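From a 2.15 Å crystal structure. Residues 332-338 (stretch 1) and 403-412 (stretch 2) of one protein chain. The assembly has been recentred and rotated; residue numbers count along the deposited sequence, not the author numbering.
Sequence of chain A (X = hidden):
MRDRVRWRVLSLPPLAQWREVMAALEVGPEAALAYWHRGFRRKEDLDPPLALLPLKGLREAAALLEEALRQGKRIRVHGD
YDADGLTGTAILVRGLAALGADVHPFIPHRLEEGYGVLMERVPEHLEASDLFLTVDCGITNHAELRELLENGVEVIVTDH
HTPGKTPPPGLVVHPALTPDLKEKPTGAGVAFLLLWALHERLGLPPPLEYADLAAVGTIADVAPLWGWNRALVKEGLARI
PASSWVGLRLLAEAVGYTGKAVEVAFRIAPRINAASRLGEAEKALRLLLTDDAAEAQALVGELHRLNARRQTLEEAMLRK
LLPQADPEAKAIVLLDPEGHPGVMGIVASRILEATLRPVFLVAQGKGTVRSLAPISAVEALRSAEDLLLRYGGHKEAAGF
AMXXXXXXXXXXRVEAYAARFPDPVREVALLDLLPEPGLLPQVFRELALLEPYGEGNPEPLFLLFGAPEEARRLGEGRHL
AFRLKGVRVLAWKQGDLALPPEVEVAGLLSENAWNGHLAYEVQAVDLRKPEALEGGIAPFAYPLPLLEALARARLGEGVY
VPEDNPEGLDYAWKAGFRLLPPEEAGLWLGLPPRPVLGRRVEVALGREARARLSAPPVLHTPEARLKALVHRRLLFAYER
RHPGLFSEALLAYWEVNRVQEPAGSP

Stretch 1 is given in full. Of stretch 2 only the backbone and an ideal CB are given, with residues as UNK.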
# COMPACT_ATOMS: atom_id res chain seq x y z
N ILE A 332 3.90 -24.16 2.45
CA ILE A 332 2.85 -24.75 3.24
C ILE A 332 1.87 -25.38 2.23
O ILE A 332 1.36 -24.70 1.33
CB ILE A 332 2.20 -23.69 4.13
CG1 ILE A 332 3.28 -23.16 5.08
CG2 ILE A 332 1.06 -24.26 4.94
CD1 ILE A 332 2.79 -22.10 6.04
N VAL A 333 1.65 -26.68 2.37
CA VAL A 333 0.80 -27.41 1.44
C VAL A 333 -0.17 -28.22 2.24
O VAL A 333 0.20 -29.18 2.91
CB VAL A 333 1.67 -28.31 0.50
CG1 VAL A 333 0.83 -28.85 -0.67
CG2 VAL A 333 2.85 -27.51 -0.03
N LEU A 334 -1.43 -27.84 2.18
CA LEU A 334 -2.44 -28.52 2.96
C LEU A 334 -3.61 -28.99 2.13
O LEU A 334 -3.96 -28.40 1.11
CB LEU A 334 -2.90 -27.59 4.09
CG LEU A 334 -1.71 -26.98 4.84
CD1 LEU A 334 -2.17 -25.81 5.72
CD2 LEU A 334 -1.04 -28.07 5.68
N LEU A 335 -4.21 -30.07 2.61
CA LEU A 335 -5.34 -30.72 1.98
C LEU A 335 -6.50 -30.68 2.94
O LEU A 335 -6.34 -31.00 4.11
CB LEU A 335 -4.99 -32.19 1.69
CG LEU A 335 -6.12 -33.09 1.19
CD1 LEU A 335 -6.57 -32.64 -0.21
CD2 LEU A 335 -5.64 -34.56 1.14
N ASP A 336 -7.67 -30.28 2.45
CA ASP A 336 -8.87 -30.25 3.26
C ASP A 336 -9.96 -30.77 2.34
O ASP A 336 -10.69 -30.01 1.70
CB ASP A 336 -9.17 -28.82 3.75
CG ASP A 336 -10.39 -28.76 4.63
OD1 ASP A 336 -10.88 -29.83 5.04
OD2 ASP A 336 -10.86 -27.64 4.90
N PRO A 337 -10.08 -32.11 2.27
CA PRO A 337 -11.02 -32.86 1.44
C PRO A 337 -12.39 -32.24 1.22
O PRO A 337 -12.83 -32.13 0.08
CB PRO A 337 -11.12 -34.20 2.16
CG PRO A 337 -9.73 -34.37 2.72
CD PRO A 337 -9.52 -32.99 3.31
N GLU A 338 -13.06 -31.85 2.30
CA GLU A 338 -14.39 -31.28 2.17
C GLU A 338 -14.46 -29.76 2.28
O GLU A 338 -15.54 -29.21 2.45
CB GLU A 338 -15.31 -31.90 3.23
CG GLU A 338 -15.60 -33.38 3.02
CD GLU A 338 -16.16 -33.69 1.64
OE1 GLU A 338 -17.22 -33.12 1.27
OE2 GLU A 338 -15.53 -34.52 0.93
N UNK A 403 -6.30 -34.55 -8.88
CA UNK A 403 -6.86 -35.68 -8.17
C UNK A 403 -6.20 -35.64 -6.79
O UNK A 403 -4.97 -35.67 -6.69
CB UNK A 403 -6.62 -37.00 -8.90
N UNK A 404 -7.00 -35.57 -5.73
CA UNK A 404 -6.42 -35.51 -4.39
C UNK A 404 -5.51 -36.69 -4.04
O UNK A 404 -4.72 -36.62 -3.09
CB UNK A 404 -7.55 -35.43 -3.36
N UNK A 405 -5.60 -37.78 -4.79
CA UNK A 405 -4.77 -38.96 -4.50
C UNK A 405 -3.31 -38.64 -4.76
O UNK A 405 -2.42 -39.25 -4.18
CB UNK A 405 -5.21 -40.16 -5.34
N UNK A 406 -3.07 -37.65 -5.61
CA UNK A 406 -1.72 -37.23 -5.96
C UNK A 406 -1.17 -36.14 -5.02
O UNK A 406 -0.08 -35.61 -5.26
CB UNK A 406 -1.70 -36.72 -7.40
N UNK A 407 -1.91 -35.81 -3.96
CA UNK A 407 -1.48 -34.76 -3.04
C UNK A 407 -0.08 -34.96 -2.43
O UNK A 407 0.75 -34.04 -2.46
CB UNK A 407 -2.50 -34.65 -1.91
N UNK A 408 0.20 -36.14 -1.84
CA UNK A 408 1.56 -36.26 -1.28
C UNK A 408 2.67 -36.00 -2.31
O UNK A 408 3.67 -35.36 -1.99
CB UNK A 408 1.75 -37.66 -0.68
N UNK A 409 2.47 -36.46 -3.54
CA UNK A 409 3.47 -36.27 -4.58
C UNK A 409 3.58 -34.80 -4.95
O UNK A 409 4.67 -34.26 -5.19
CB UNK A 409 3.13 -37.11 -5.82
N UNK A 410 2.42 -34.15 -5.00
CA UNK A 410 2.34 -32.73 -5.33
C UNK A 410 3.08 -31.94 -4.27
O UNK A 410 3.85 -31.03 -4.57
CB UNK A 410 0.89 -32.26 -5.44
N UNK A 411 2.84 -32.30 -3.01
CA UNK A 411 3.48 -31.62 -1.89
C UNK A 411 5.01 -31.67 -1.92
O UNK A 411 5.66 -30.63 -1.78
CB UNK A 411 2.98 -32.23 -0.58
N UNK A 412 5.59 -32.86 -2.09
CA UNK A 412 7.05 -32.97 -2.10
C UNK A 412 7.63 -32.13 -3.21
O UNK A 412 8.65 -31.45 -3.05
CB UNK A 412 7.49 -34.43 -2.26

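Stretch 1 runs as a strand from 332 to 335, and the helix beginning at 407 packs against it nearly antiparallel, so the chain of stretch 2 meets Leu 335 and Pro 337 first and Val 333 last.

Position 403 lies beyond the reach of stretch 1, and its extended backbone precedes a turn. A small polar residue able to accept a hydrogen bond from the turn would suit; it is Asp 403, whose OD1 receives the bond from the backbone N of 405 at 2.8 Å.

At 404 the CB points toward stretch 1, its ideal position 4.3 Å from Leu 335 CD1. The Leu 335 methyl groups, with the loop at Pro 337 a little farther off, would accept a medium or long side chain, aliphatic or with a polar end. The residue is Glu 404. Its CD lies 3.8 Å from Leu 335 CD1, and its OE1 is 4.1 Å from Pro 337 CB. No hydrogen bond crosses here; OE2 finds its partner elsewhere in the structure.

Positions 405 and 406 have nothing of stretch 1 near their CB atoms, so it sets no demand on them. At 405 almost any small or polar residue would do, and Ala 405 fits the 3-10 turn. At 406, just before the helix, Ser, Thr, Asp or Asn would be common choices; Leu 406 takes the N-cap position.

At 407 the CB again points toward the strand, with Leu 335 CD2 4.4 Å from its ideal position. Between Val 333 and Leu 335, both of which point CA to CB toward the helix, the strand offers an apolar surface with exposed backbone between. A large aliphatic or aromatic residue would suit. Phe 407, with chi1 t, lays one ring face under Leu 335 CB, which stands 3.6 Å from the ring centroid and almost on the ring normal, a CH-pi contact. The edge meets Val 333 O, 3.5 Å from CZ, while CE1 packs 3.7 Å from Val 333 CG1.

Positions 408 and 409 face no part of stretch 1. In the first turn, 408 would take small or polar residues or proline; Pro 408 is tolerated there because its nitrogen need not donate. At 409 most helix-compatible residues would serve, and Ala 409 suits the helix well.

At 410 the CB points sideways, and a side chain of medium or large size, such as a leucine, methionine or aromatic, could reach Val 333. Phe 410 does so, bringing CD2 to 4.0 Å from Val 333 CG1.

At 411 the CB also points sideways, but its ideal position is 4.0 Å from Val 333 CG1. A long aliphatic chain, with or without a polar tip, could lie along the valine. Lys 411 sets CG 3.9 Å from Val 333 CB and CE 3.8 Å from Val 333 O; its NZ is hydrogen-bonded elsewhere.

Position 412 points away and would accept almost any small or polar helix former; Ala 412 simply continues the helix.

Stretch 2 (403-412) DEALFPAFKA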
# COMPACT_ATOMS: atom_id res chain seq x y z
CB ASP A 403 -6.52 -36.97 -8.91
CG ASP A 403 -7.24 -38.17 -8.33
OD1 ASP A 403 -7.04 -38.46 -7.14
OD2 ASP A 403 -8.01 -38.81 -9.06
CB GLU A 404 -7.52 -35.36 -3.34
CG GLU A 404 -8.31 -34.07 -3.49
CD GLU A 404 -9.36 -33.88 -2.39
OE1 GLU A 404 -9.65 -34.85 -1.66
OE2 GLU A 404 -9.89 -32.75 -2.26
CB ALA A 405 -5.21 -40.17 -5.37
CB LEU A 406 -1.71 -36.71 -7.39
CG LEU A 406 -2.01 -37.76 -8.46
CD1 LEU A 406 -2.07 -37.11 -9.84
CD2 LEU A 406 -0.91 -38.86 -8.39
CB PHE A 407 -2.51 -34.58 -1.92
CG PHE A 407 -2.18 -33.47 -0.96
CD1 PHE A 407 -2.38 -32.13 -1.32
CD2 PHE A 407 -1.65 -33.75 0.30
CE1 PHE A 407 -2.05 -31.08 -0.43
CE2 PHE A 407 -1.31 -32.72 1.20
CZ PHE A 407 -1.52 -31.37 0.83
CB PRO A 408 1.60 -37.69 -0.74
CG PRO A 408 0.12 -37.93 -0.30
CD PRO A 408 -0.64 -37.31 -1.49
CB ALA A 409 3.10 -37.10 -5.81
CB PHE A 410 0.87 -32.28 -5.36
CG PHE A 410 0.69 -30.80 -5.54
CD1 PHE A 410 0.92 -30.19 -6.78
CD2 PHE A 410 0.30 -30.00 -4.47
CE1 PHE A 410 0.76 -28.81 -6.94
CE2 PHE A 410 0.14 -28.63 -4.61
CZ PHE A 410 0.36 -28.03 -5.84
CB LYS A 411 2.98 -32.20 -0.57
CG LYS A 411 3.62 -31.64 0.70
CD LYS A 411 2.90 -32.22 1.91
CE LYS A 411 3.17 -31.46 3.19
NZ LYS A 411 4.42 -31.86 3.91
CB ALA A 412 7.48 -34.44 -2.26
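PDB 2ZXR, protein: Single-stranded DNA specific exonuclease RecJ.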